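Local coordinates for accelerated cell death 11 (PDB 4NT1), which selectively transfers ceramide-1-phosphate and phytoceramide-1-phosphate between membranes, using the all-helical fold of the glycolipid transfer protein family, at residues 49-52 against 53-57. Sequence-based numbering, arbitrary orientation.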
ATOM      1  N   GLY A  49     -11.453   2.765  -0.899  1.00 25.11           N
ATOM      2  CA  GLY A  49     -12.852   3.069  -1.127  1.00 25.73           C
ATOM      3  C   GLY A  49     -13.569   3.272   0.191  1.00 27.65           C
ATOM      4  O   GLY A  49     -14.451   4.121   0.300  1.00 29.25           O
ATOM      5  N   CYS A  50     -13.180   2.487   1.195  1.00 25.36           N
ATOM      6  CA  CYS A  50     -13.741   2.613   2.532  1.00 29.03           C
ATOM      7  C   CYS A  50     -13.558   4.012   3.102  1.00 26.53           C
ATOM      8  O   CYS A  50     -14.442   4.511   3.789  1.00 27.22           O
ATOM      9  CB  CYS A  50     -13.121   1.588   3.486  1.00 28.42           C
ATOM     10  SG  CYS A  50     -13.661  -0.106   3.199  1.00 32.65           S
ATOM     11  N   LEU A  51     -12.416   4.636   2.825  1.00 22.85           N
ATOM     12  CA  LEU A  51     -12.107   5.958   3.369  1.00 29.32           C
ATOM     13  C   LEU A  51     -12.901   7.089   2.712  1.00 32.91           C
ATOM     14  O   LEU A  51     -12.965   8.203   3.239  1.00 27.21           O
ATOM     15  CB  LEU A  51     -10.612   6.248   3.255  1.00 24.79           C
ATOM     16  CG  LEU A  51      -9.724   5.226   3.960  1.00 25.77           C
ATOM     17  CD1 LEU A  51      -8.253   5.566   3.757  1.00 23.58           C
ATOM     18  CD2 LEU A  51     -10.074   5.193   5.437  1.00 29.10           C
ATOM     19  N   GLY A  52     -13.497   6.808   1.558  1.00 31.46           N
ATOM     20  CA  GLY A  52     -14.356   7.783   0.909  1.00 33.19           C
ATOM     21  C   GLY A  52     -13.694   8.677  -0.120  1.00 33.18           C
ATOM     22  O   GLY A  52     -12.573   8.426  -0.573  1.00 29.89           O
ATOM     23  N   ILE A  53     -14.396   9.747  -0.476  1.00 31.45           N
ATOM     24  CA  ILE A  53     -14.004  10.591  -1.601  1.00 28.16           C
ATOM     25  C   ILE A  53     -12.629  11.253  -1.475  1.00 26.96           C
ATOM     26  O   ILE A  53     -11.994  11.562  -2.476  1.00 30.59           O
ATOM     27  CB  ILE A  53     -15.101  11.649  -1.903  1.00 36.18           C
ATOM     28  CG1 ILE A  53     -14.676  12.550  -3.062  1.00 42.69           C
ATOM     29  CG2 ILE A  53     -15.420  12.473  -0.657  1.00 34.56           C
ATOM     30  CD1 ILE A  53     -14.552  11.817  -4.384  1.00 48.99           C
ATOM     31  N   ALA A  54     -12.148  11.453  -0.250  1.00 27.49           N
ATOM     32  CA  ALA A  54     -10.827  12.049  -0.073  1.00 28.04           C
ATOM     33  C   ALA A  54      -9.788  11.233  -0.837  1.00 25.22           C
ATOM     34  O   ALA A  54      -8.801  11.768  -1.343  1.00 24.04           O
ATOM     35  CB  ALA A  54     -10.457  12.141   1.400  1.00 26.67           C
ATOM     36  N   PHE A  55     -10.029   9.932  -0.916  1.00 25.82           N
ATOM     37  CA  PHE A  55      -9.057   9.002  -1.481  1.00 27.90           C
ATOM     38  C   PHE A  55      -9.437   8.458  -2.853  1.00 29.13           C
ATOM     39  O   PHE A  55      -8.959   7.402  -3.263  1.00 28.51           O
ATOM     40  CB  PHE A  55      -8.757   7.876  -0.478  1.00 24.20           C
ATOM     41  CG  PHE A  55      -8.065   8.374   0.755  1.00 24.31           C
ATOM     42  CD1 PHE A  55      -8.798   8.857   1.826  1.00 26.44           C
ATOM     43  CD2 PHE A  55      -6.683   8.418   0.814  1.00 23.69           C
ATOM     44  CE1 PHE A  55      -8.168   9.353   2.952  1.00 24.68           C
ATOM     45  CE2 PHE A  55      -6.037   8.903   1.935  1.00 25.45           C
ATOM     46  CZ  PHE A  55      -6.785   9.379   3.014  1.00 22.54           C
ATOM     47  N   LYS A  56     -10.262   9.208  -3.579  1.00 30.96           N
ATOM     48  CA  LYS A  56     -10.589   8.857  -4.960  1.00 28.99           C
ATOM     49  C   LYS A  56      -9.342   8.715  -5.836  1.00 26.23           C
ATOM     50  O   LYS A  56      -9.330   7.914  -6.774  1.00 28.13           O
ATOM     51  CB  LYS A  56     -11.550   9.887  -5.550  1.00 29.02           C
ATOM     52  CG  LYS A  56     -11.970   9.628  -6.985  1.00 35.98           C
ATOM     53  CD  LYS A  56     -13.063  10.618  -7.387  1.00 50.09           C
ATOM     54  CE  LYS A  56     -13.136  10.796  -8.901  1.00 58.31           C
ATOM     55  NZ  LYS A  56     -14.195  11.773  -9.296  1.00 56.81           N
ATOM     56  N   PHE A  57      -8.296   9.482  -5.528  1.00 25.68           N
ATOM     57  CA  PHE A  57      -7.052   9.442  -6.300  1.00 26.68           C
ATOM     58  C   PHE A  57      -6.466   8.034  -6.335  1.00 26.26           C
ATOM     59  O   PHE A  57      -5.786   7.648  -7.287  1.00 24.42           O
ATOM     60  CB  PHE A  57      -6.002  10.423  -5.735  1.00 26.02           C
ATOM     61  CG  PHE A  57      -5.398   9.991  -4.414  1.00 24.25           C
ATOM     62  CD1 PHE A  57      -4.313   9.121  -4.381  1.00 26.05           C
ATOM     63  CD2 PHE A  57      -5.902  10.465  -3.212  1.00 21.15           C
ATOM     64  CE1 PHE A  57      -3.763   8.719  -3.171  1.00 24.04           C
ATOM     65  CE2 PHE A  57      -5.356  10.069  -1.999  1.00 25.42           C
ATOM     66  CZ  PHE A  57      -4.280   9.195  -1.982  1.00 27.59           C
TER
HETATM   67  O   HOH W   1     -13.344  10.779   2.288  1.00 29.33           O
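The turn that links helix 34-51 to helix 57-63 in this GLTP fold is closed by Leu51 and Gly52 meeting Phe55. Leu51 CD1 sits over one face of the Phe55 ring, 3.9 Å from the ring centroid and displaced toward the rim. This is a CH-pi contact. Leu51 CB also touches the ring, 3.5 Å from Phe55 CD1. The Phe55 ring is turned back onto Leu51 with CG beside its own backbone N and anti to its carbonyl carbon (chi1 -66°).

The backbone holds the same turn. Gly52 breaks from the helical backbone with positive phi (93°). Its carbonyl O accepts a hydrogen bond from Phe55 N at 3.0 Å (N-H...O angle 157°). One residue further on, Lys56 N donates to Ile53 O at 3.1 Å. A water donates to Leu51 O at 2.8 Å and accepts from Ala54 N at 2.9 Å, so it bridges segment 49-52 and the short 3-10 segment 53-54.

Leu115 and Met111 of helix 98-121 pack on Leu51 and Phe55, respectively. Phe57 meets His144, a residue that binds the N-acylsphingoid base 1-phosphate, with the rings edge-to-face. The ring contact, the bond from Phe55 N to Gly52 O and the water bridge together tie the turn at both side-chain and main-chain level, with the Phe55 side chain buried.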